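Local structure of haloperoxidase (Corallina officinalis, 1QHB) at residues A[282-290]-A[323-331]; A[408-419]-A[462-470]. The protein catalyses the vanadate-dependent halogenation of organic substrates with hydrogen peroxide and bromide, working as a homododecamer that also binds one calcium ion per subunit. All coordinates share one frame; numbering follows the deposited sequence.

Contact 1: residues A[282-290]-A[323-331]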
loop_
_atom_site.group_PDB
_atom_site.type_symbol
_atom_site.label_atom_id
_atom_site.label_comp_id
_atom_site.label_asym_id
_atom_site.label_seq_id
_atom_site.Cartn_x
_atom_site.Cartn_y
_atom_site.Cartn_z
ATOM N N VAL A 282 -31.703 27.873 -44.591
ATOM C CA VAL A 282 -32.422 27.862 -43.336
ATOM C C VAL A 282 -33.873 28.281 -43.477
ATOM O O VAL A 282 -34.281 29.028 -44.376
ATOM C CB VAL A 282 -31.703 28.881 -42.383
ATOM C CG1 VAL A 282 -31.844 30.303 -42.954
ATOM C CG2 VAL A 282 -32.251 28.828 -40.963
ATOM N N ARG A 283 -34.734 27.808 -42.561
ATOM C CA ARG A 283 -36.135 28.176 -42.520
ATOM C C ARG A 283 -36.239 29.672 -42.293
ATOM O O ARG A 283 -35.352 30.280 -41.683
ATOM C CB ARG A 283 -36.907 27.363 -41.477
ATOM C CG ARG A 283 -36.980 25.892 -41.825
ATOM C CD ARG A 283 -37.425 25.566 -43.220
ATOM N NE ARG A 283 -37.717 24.160 -43.414
ATOM C CZ ARG A 283 -38.018 23.637 -44.603
ATOM N NH1 ARG A 283 -38.070 24.370 -45.703
ATOM N NH2 ARG A 283 -38.310 22.342 -44.723
ATOM N N ILE A 284 -37.318 30.281 -42.837
ATOM C CA ILE A 284 -37.428 31.727 -42.778
ATOM C C ILE A 284 -38.458 32.226 -41.796
ATOM O O ILE A 284 -39.672 32.140 -42.150
ATOM C CB ILE A 284 -37.831 32.264 -44.191
ATOM C CG1 ILE A 284 -36.808 31.824 -45.226
ATOM C CG2 ILE A 284 -37.954 33.788 -44.187
ATOM C CD1 ILE A 284 -37.450 31.620 -46.608
ATOM N N ALA A 285 -37.995 32.760 -40.673
ATOM C CA ALA A 285 -38.954 33.301 -39.709
ATOM C C ALA A 285 -39.534 34.608 -40.266
ATOM O O ALA A 285 -38.804 35.415 -40.854
ATOM C CB ALA A 285 -38.274 33.614 -38.364
ATOM N N THR A 286 -40.834 34.830 -40.045
ATOM C CA THR A 286 -41.474 36.054 -40.472
ATOM C C THR A 286 -40.611 37.257 -40.168
ATOM O O THR A 286 -40.344 37.605 -39.023
ATOM C CB THR A 286 -42.830 36.233 -39.758
ATOM O OG1 THR A 286 -43.611 35.060 -40.060
ATOM C CG2 THR A 286 -43.596 37.467 -40.269
ATOM N N PRO A 287 -40.243 38.011 -41.211
ATOM C CA PRO A 287 -39.458 39.237 -41.061
ATOM C C PRO A 287 -40.250 40.266 -40.295
ATOM O O PRO A 287 -41.447 40.356 -40.497
ATOM C CB PRO A 287 -39.241 39.703 -42.500
ATOM C CG PRO A 287 -39.397 38.444 -43.300
ATOM C CD PRO A 287 -40.504 37.680 -42.619
ATOM N N GLY A 288 -39.626 41.026 -39.411
ATOM C CA GLY A 288 -40.287 42.061 -38.654
ATOM C C GLY A 288 -41.143 41.620 -37.491
ATOM O O GLY A 288 -41.749 42.444 -36.813
ATOM N N ARG A 289 -41.310 40.344 -37.221
ATOM C CA ARG A 289 -42.133 39.949 -36.077
ATOM C C ARG A 289 -41.203 39.581 -34.915
ATOM O O ARG A 289 -40.400 38.647 -35.022
ATOM C CB ARG A 289 -43.056 38.816 -36.489
ATOM C CG ARG A 289 -43.952 38.283 -35.379
ATOM C CD ARG A 289 -44.792 37.101 -35.873
ATOM N NE ARG A 289 -45.711 36.786 -34.770
ATOM C CZ ARG A 289 -46.317 35.647 -34.518
ATOM N NH1 ARG A 289 -46.109 34.617 -35.341
ATOM N NH2 ARG A 289 -47.102 35.583 -33.453
ATOM N N ASP A 290 -41.243 40.371 -33.862
ATOM C CA ASP A 290 -40.454 40.138 -32.654
ATOM C C ASP A 290 -41.434 39.847 -31.523
ATOM O O ASP A 290 -42.644 40.034 -31.703
ATOM C CB ASP A 290 -39.539 41.279 -32.300
ATOM C CG ASP A 290 -38.520 41.576 -33.380
ATOM O OD1 ASP A 290 -37.655 40.692 -33.625
ATOM O OD2 ASP A 290 -38.558 42.685 -33.977
ATOM N N ILE A 323 -29.814 39.189 -40.213
ATOM C CA ILE A 323 -29.488 38.908 -38.813
ATOM C C ILE A 323 -30.514 37.950 -38.225
ATOM O O ILE A 323 -30.133 36.983 -37.564
ATOM C CB ILE A 323 -29.434 40.239 -38.052
ATOM C CG1 ILE A 323 -28.127 40.934 -38.489
ATOM C CG2 ILE A 323 -29.479 40.056 -36.545
ATOM C CD1 ILE A 323 -27.947 42.282 -37.868
ATOM N N ARG A 324 -31.791 38.080 -38.586
ATOM C CA ARG A 324 -32.850 37.226 -38.058
ATOM C C ARG A 324 -32.594 35.797 -38.474
ATOM O O ARG A 324 -32.811 34.865 -37.659
ATOM C CB ARG A 324 -34.236 37.707 -38.517
ATOM C CG ARG A 324 -35.403 37.015 -37.798
ATOM C CD ARG A 324 -36.780 37.563 -38.195
ATOM N NE ARG A 324 -36.941 39.009 -37.866
ATOM C CZ ARG A 324 -37.204 39.465 -36.650
ATOM N NH1 ARG A 324 -37.345 38.624 -35.620
ATOM N NH2 ARG A 324 -37.330 40.768 -36.416
ATOM N N ASP A 325 -32.192 35.544 -39.719
ATOM C CA ASP A 325 -31.946 34.165 -40.123
ATOM C C ASP A 325 -30.840 33.518 -39.278
ATOM O O ASP A 325 -30.867 32.288 -39.152
ATOM C CB ASP A 325 -31.586 34.082 -41.592
ATOM C CG ASP A 325 -32.685 34.552 -42.551
ATOM O OD1 ASP A 325 -33.854 34.579 -42.184
ATOM O OD2 ASP A 325 -32.336 34.885 -43.717
ATOM N N LEU A 326 -29.794 34.229 -38.875
ATOM C CA LEU A 326 -28.750 33.632 -38.051
ATOM C C LEU A 326 -29.373 33.336 -36.705
ATOM O O LEU A 326 -29.178 32.246 -36.177
ATOM C CB LEU A 326 -27.504 34.535 -37.954
ATOM C CG LEU A 326 -26.308 33.914 -37.249
ATOM C CD1 LEU A 326 -25.926 32.575 -37.891
ATOM C CD2 LEU A 326 -25.118 34.865 -37.167
ATOM N N ALA A 327 -30.231 34.196 -36.143
ATOM C CA ALA A 327 -30.973 33.869 -34.916
ATOM C C ALA A 327 -31.801 32.620 -35.112
ATOM O O ALA A 327 -31.807 31.654 -34.294
ATOM C CB ALA A 327 -31.883 35.043 -34.548
ATOM N N THR A 328 -32.531 32.494 -36.206
ATOM C CA THR A 328 -33.331 31.285 -36.444
ATOM C C THR A 328 -32.429 30.045 -36.504
ATOM O O THR A 328 -32.799 28.932 -36.083
ATOM C CB THR A 328 -34.119 31.341 -37.779
ATOM O OG1 THR A 328 -34.960 32.507 -37.696
ATOM C CG2 THR A 328 -34.986 30.110 -38.053
ATOM N N TRP A 329 -31.278 30.147 -37.158
ATOM C CA TRP A 329 -30.344 29.025 -37.252
ATOM C C TRP A 329 -29.973 28.498 -35.849
ATOM O O TRP A 329 -30.022 27.269 -35.613
ATOM C CB TRP A 329 -29.083 29.522 -37.995
ATOM C CG TRP A 329 -28.308 28.419 -38.665
ATOM C CD1 TRP A 329 -28.340 28.089 -39.985
ATOM C CD2 TRP A 329 -27.408 27.486 -38.048
ATOM N NE1 TRP A 329 -27.516 27.004 -40.233
ATOM C CE2 TRP A 329 -26.936 26.622 -39.056
ATOM C CE3 TRP A 329 -27.003 27.286 -36.726
ATOM C CZ2 TRP A 329 -26.036 25.589 -38.825
ATOM C CZ3 TRP A 329 -26.106 26.259 -36.464
ATOM C CH2 TRP A 329 -25.622 25.422 -37.509
ATOM N N VAL A 330 -29.679 29.395 -34.909
ATOM C CA VAL A 330 -29.256 28.978 -33.571
ATOM C C VAL A 330 -30.421 28.765 -32.602
ATOM O O VAL A 330 -30.227 28.474 -31.413
ATOM C CB VAL A 330 -28.214 29.962 -32.952
ATOM C CG1 VAL A 330 -26.973 30.161 -33.810
ATOM C CG2 VAL A 330 -28.892 31.295 -32.688
ATOM N N HIS A 331 -31.686 28.777 -33.090
ATOM C CA HIS A 331 -32.794 28.522 -32.223
ATOM C C HIS A 331 -32.879 26.993 -32.027
ATOM O O HIS A 331 -33.309 26.506 -30.990
ATOM C CB HIS A 331 -34.124 29.007 -32.827
ATOM C CG HIS A 331 -35.259 29.031 -31.828
ATOM N ND1 HIS A 331 -36.499 29.583 -32.093
ATOM C CD2 HIS A 331 -35.304 28.685 -30.515
ATOM C CE1 HIS A 331 -37.270 29.506 -31.012
ATOM N NE2 HIS A 331 -36.569 28.964 -30.047
HETATM O O HOH W 1 -35.038 33.102 -40.501
HETATM O O HOH W 2 -36.115 36.129 -41.256
#

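Contact 2: residues A[408-419]-A[462-470]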
loop_
_atom_site.group_PDB
_atom_site.type_symbol
_atom_site.label_atom_id
_atom_site.label_comp_id
_atom_site.label_asym_id
_atom_site.label_seq_id
_atom_site.Cartn_x
_atom_site.Cartn_y
_atom_site.Cartn_z
ATOM N N GLU A 408 -33.174 39.483 -21.472
ATOM C CA GLU A 408 -34.560 39.889 -21.407
ATOM C C GLU A 408 -34.952 40.383 -20.028
ATOM O O GLU A 408 -35.705 41.395 -19.941
ATOM C CB GLU A 408 -35.478 38.728 -21.799
ATOM C CG GLU A 408 -35.524 37.598 -20.768
ATOM C CD GLU A 408 -35.926 36.316 -21.446
ATOM O OE1 GLU A 408 -35.451 36.012 -22.594
ATOM O OE2 GLU A 408 -36.714 35.593 -20.833
ATOM N N ALA A 409 -34.420 39.807 -18.955
ATOM C CA ALA A 409 -34.738 40.269 -17.590
ATOM C C ALA A 409 -34.164 41.650 -17.366
ATOM O O ALA A 409 -34.746 42.517 -16.716
ATOM C CB ALA A 409 -34.127 39.280 -16.602
ATOM N N THR A 410 -32.965 41.894 -17.910
ATOM C CA THR A 410 -32.341 43.205 -17.798
ATOM C C THR A 410 -33.182 44.255 -18.520
ATOM O O THR A 410 -33.273 45.393 -18.030
ATOM C CB THR A 410 -30.917 43.211 -18.364
ATOM O OG1 THR A 410 -30.143 42.225 -17.662
ATOM C CG2 THR A 410 -30.244 44.570 -18.054
ATOM N N GLY A 411 -33.754 43.877 -19.679
ATOM C CA GLY A 411 -34.605 44.825 -20.425
ATOM C C GLY A 411 -35.861 45.081 -19.571
ATOM O O GLY A 411 -36.354 46.184 -19.477
ATOM N N GLY A 412 -36.363 44.058 -18.866
ATOM C CA GLY A 412 -37.498 44.196 -17.958
ATOM C C GLY A 412 -37.186 45.259 -16.891
ATOM O O GLY A 412 -38.062 46.048 -16.490
ATOM N N LEU A 413 -35.967 45.261 -16.334
ATOM C CA LEU A 413 -35.596 46.192 -15.282
ATOM C C LEU A 413 -35.560 47.606 -15.818
ATOM O O LEU A 413 -35.926 48.569 -15.159
ATOM C CB LEU A 413 -34.209 45.865 -14.686
ATOM C CG LEU A 413 -34.061 44.530 -13.922
ATOM C CD1 LEU A 413 -32.617 44.351 -13.479
ATOM C CD2 LEU A 413 -35.032 44.467 -12.751
ATOM N N ILE A 414 -35.025 47.785 -16.994
ATOM C CA ILE A 414 -34.941 49.058 -17.697
ATOM C C ILE A 414 -36.348 49.559 -18.008
ATOM O O ILE A 414 -36.605 50.724 -17.747
ATOM C CB ILE A 414 -34.188 48.820 -19.018
ATOM C CG1 ILE A 414 -32.713 48.540 -18.698
ATOM C CG2 ILE A 414 -34.405 49.972 -19.980
ATOM C CD1 ILE A 414 -31.860 48.192 -19.910
ATOM N N SER A 415 -37.239 48.704 -18.554
ATOM C CA SER A 415 -38.567 49.210 -18.881
ATOM C C SER A 415 -39.311 49.717 -17.652
ATOM O O SER A 415 -39.882 50.822 -17.630
ATOM C CB SER A 415 -39.387 48.117 -19.591
ATOM O OG SER A 415 -40.461 48.846 -20.223
ATOM N N VAL A 416 -39.320 48.925 -16.575
ATOM C CA VAL A 416 -39.984 49.318 -15.333
ATOM C C VAL A 416 -39.388 50.589 -14.755
ATOM O O VAL A 416 -40.155 51.478 -14.377
ATOM C CB VAL A 416 -39.910 48.176 -14.320
ATOM C CG1 VAL A 416 -40.319 48.589 -12.913
ATOM C CG2 VAL A 416 -40.776 47.047 -14.850
ATOM N N ASN A 417 -38.051 50.712 -14.645
ATOM C CA ASN A 417 -37.460 51.934 -14.108
ATOM C C ASN A 417 -37.772 53.191 -14.910
ATOM O O ASN A 417 -38.019 54.288 -14.355
ATOM C CB ASN A 417 -35.947 51.744 -14.081
ATOM C CG ASN A 417 -35.059 52.923 -13.784
ATOM O OD1 ASN A 417 -34.828 53.865 -14.547
ATOM N ND2 ASN A 417 -34.445 52.931 -12.604
ATOM N N LYS A 418 -37.614 53.111 -16.223
ATOM C CA LYS A 418 -37.877 54.271 -17.070
ATOM C C LYS A 418 -39.374 54.656 -17.018
ATOM O O LYS A 418 -39.661 55.852 -16.884
ATOM C CB LYS A 418 -37.428 53.994 -18.502
ATOM C CG LYS A 418 -37.639 55.161 -19.459
ATOM C CD LYS A 418 -36.565 55.138 -20.545
ATOM C CE LYS A 418 -36.646 56.365 -21.434
ATOM N NZ LYS A 418 -36.384 57.620 -20.689
ATOM N N ASN A 419 -40.342 53.745 -17.051
ATOM C CA ASN A 419 -41.745 54.074 -16.920
ATOM C C ASN A 419 -42.032 54.701 -15.558
ATOM O O ASN A 419 -42.705 55.759 -15.483
ATOM C CB ASN A 419 -42.642 52.846 -17.106
ATOM C CG ASN A 419 -42.853 52.622 -18.595
ATOM O OD1 ASN A 419 -43.305 53.545 -19.275
ATOM N ND2 ASN A 419 -42.536 51.451 -19.109
ATOM N N GLY A 462 -48.199 51.931 -19.861
ATOM C CA GLY A 462 -46.924 52.529 -20.153
ATOM C C GLY A 462 -46.370 52.226 -21.533
ATOM O O GLY A 462 -46.913 51.513 -22.368
ATOM N N LYS A 463 -45.223 52.845 -21.789
ATOM C CA LYS A 463 -44.455 52.603 -23.007
ATOM C C LYS A 463 -43.724 51.272 -22.747
ATOM O O LYS A 463 -43.684 50.811 -21.586
ATOM C CB LYS A 463 -43.457 53.709 -23.286
ATOM C CG LYS A 463 -44.063 55.052 -23.639
ATOM C CD LYS A 463 -43.094 55.900 -24.443
ATOM C CE LYS A 463 -42.359 56.887 -23.567
ATOM N NZ LYS A 463 -41.402 57.678 -24.394
ATOM N N SER A 464 -43.195 50.649 -23.800
ATOM C CA SER A 464 -42.482 49.405 -23.551
ATOM C C SER A 464 -41.026 49.591 -23.947
ATOM O O SER A 464 -40.799 49.888 -25.129
ATOM C CB SER A 464 -43.073 48.238 -24.343
ATOM O OG SER A 464 -42.065 47.230 -24.373
ATOM N N PHE A 465 -40.101 49.504 -22.962
ATOM C CA PHE A 465 -38.698 49.613 -23.363
ATOM C C PHE A 465 -38.052 48.221 -23.340
ATOM O O PHE A 465 -36.834 48.111 -23.319
ATOM C CB PHE A 465 -37.934 50.607 -22.484
ATOM C CG PHE A 465 -38.624 51.964 -22.490
ATOM C CD1 PHE A 465 -38.374 52.882 -23.501
ATOM C CD2 PHE A 465 -39.502 52.305 -21.478
ATOM C CE1 PHE A 465 -39.004 54.111 -23.497
ATOM C CE2 PHE A 465 -40.132 53.546 -21.477
ATOM C CZ PHE A 465 -39.912 54.447 -22.500
ATOM N N LEU A 466 -38.831 47.133 -23.317
ATOM C CA LEU A 466 -38.341 45.794 -23.310
ATOM C C LEU A 466 -37.469 45.465 -24.524
ATOM O O LEU A 466 -37.604 46.045 -25.609
ATOM C CB LEU A 466 -39.535 44.844 -23.294
ATOM C CG LEU A 466 -40.433 45.048 -22.056
ATOM C CD1 LEU A 466 -41.759 44.371 -22.375
ATOM C CD2 LEU A 466 -39.775 44.541 -20.792
ATOM N N LEU A 467 -36.557 44.497 -24.326
ATOM C CA LEU A 467 -35.706 44.085 -25.456
ATOM C C LEU A 467 -36.532 43.125 -26.300
ATOM O O LEU A 467 -37.004 42.078 -25.836
ATOM C CB LEU A 467 -34.448 43.414 -24.859
ATOM C CG LEU A 467 -33.524 42.717 -25.864
ATOM C CD1 LEU A 467 -32.714 43.702 -26.662
ATOM C CD2 LEU A 467 -32.509 41.823 -25.140
ATOM N N PRO A 468 -36.755 43.427 -27.569
ATOM C CA PRO A 468 -37.515 42.577 -28.463
ATOM C C PRO A 468 -36.809 41.237 -28.592
ATOM O O PRO A 468 -35.621 41.205 -28.889
ATOM C CB PRO A 468 -37.633 43.365 -29.758
ATOM C CG PRO A 468 -37.286 44.794 -29.420
ATOM C CD PRO A 468 -36.282 44.663 -28.279
ATOM N N MET A 469 -37.532 40.118 -28.403
ATOM C CA MET A 469 -36.925 38.812 -28.534
ATOM C C MET A 469 -37.131 38.235 -29.913
ATOM O O MET A 469 -38.172 38.406 -30.505
ATOM C CB MET A 469 -37.463 37.851 -27.456
ATOM C CG MET A 469 -37.259 38.403 -26.042
ATOM S SD MET A 469 -35.478 38.668 -25.712
ATOM C CE MET A 469 -35.155 36.993 -25.494
ATOM N N ALA A 470 -36.187 37.467 -30.478
ATOM C CA ALA A 470 -36.456 36.828 -31.761
ATOM C C ALA A 470 -37.283 35.559 -31.549
ATOM O O ALA A 470 -37.892 35.059 -32.512
ATOM C CB ALA A 470 -35.240 36.447 -32.568
HETATM O O HOH W 3 -36.851 42.797 -22.075
#

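Contact 1: residues A[282-290]-A[323-331]
Arg324, reaching out from helix 323-331, is joined by a salt bridge to Asp290 at the far end of 282-290. Two nitrogens grip one oxygen end-on: Arg324 NH2 lies 2.8 Å and Arg324 NH1 2.9 Å from Asp290 OD1, and NH2 makes a further weak bond to OD2. OD1 lies in the guanidinium plane, yet both nitrogens meet it from the same face of the carboxylate, whose plane is turned 41° from the guanidinium. With chi1 (-169°) and chi2 both anti, the arginine chain runs CD past the carbonyls of Ala285 and Thr286, and the bend at chi3 (-61°) then turns NE and the guanidinium toward Asp290. Arg289 O lies over one guanidinium face. Asp170 takes NE, and Arg169 is a second cationic partner for Asp290 OD1.

Between strand and helix, the polar contacts run through water. One water accepts from Ala285 N at 3.0 Å and lies within bonding distance of Arg283 O, Asp325 OD1 and Thr328 OG1; a second lies between Ala285 O and Asp325 OD1. Asp325 OD2 pairs with Arg318.

Van der Waals contacts line the last residues of the strand. Val282 makes the carbon-carbon ones, CG1 at 4.0 Å from Asp325 CB and CG2 at 4.1 Å from Trp329 CD1. Ala285 CB rests against Thr328 OG1, while Thr328 CG2 packs under the carbonyl of Arg283. Arg283 itself salt-bridges Asp265 of the second subunit, and the Trp329 side chain is about 6 Å from that of His485, a probable vanadate-binding residue.

Small side chains and water thus join strand to helix, whereas across this contact the loop beyond is tied mainly by the Asp290-Arg324 salt bridge. This charged network would be expected to favour an ionised aspartate and fix the guanidinium's rotation.

Contact 2: residues A[408-419]-A[462-470]
Chi1 of -162° swings Ser415 OG trans to its own backbone N and out to the loop, where it accepts from Phe465 N at 2.8 Å in a nearly straight bond (165°). Asn419, with CG beside its backbone N (chi1 -83°), presents its amide to Lys463 at both ends: ND2 donates to Lys463 O at 2.8 Å, from above that carbonyl plane, while OD1 accepts from Lys463 N at 3.2 Å. With an alanine here, the N-H and carbonyl of Lys463 would be likely to lose their side-chain mates on the helix, and the Phe465 ring edge its neighbour OD1.

The aliphatic chain of Lys418 crosses one face of the Phe465 ring at about a right angle, Lys418 CD lying 3.8 Å from the ring centroid in a CH-pi contact. Leu466 CD2 fits against Gly412 CA. A CB at Gly411 would come too close to Leu467 N, so the loop backbone can approach closely here; a water bridges that N-H to Glu408 O.

Glu408, salt-bridged to Lys59, lies about 4 Å, side chain to side chain, from Arg406 of the probable vanadate site. Helix 407-422 carries the loop along one side, while helix 439-456 sets Ala446 against Phe465 and helix 153-167 sets Tyr163 against Leu467.

Overall arrangement
Following the chain from the N terminus, strand 276-285 runs into the loop of contact 1, and 32 residues, including helix 295-302 and strand 313-318, intervene before helix 323-332 returns to close it. Contact 2 opens later, on helix 407-422, and closes after helices 432-437 and 439-456, in the loop leading to helix 484-499. The two closures are in series, neither nested nor crossed. Their centres are 22 Å apart, but they touch: Asp290 CB packs on Pro468 CB at 3.8 Å, and Ala327 CB meets Ala470 CB. Segment 462-470 therefore joins the loop after strand 276-285, and helix 323-332, to helix 407-422.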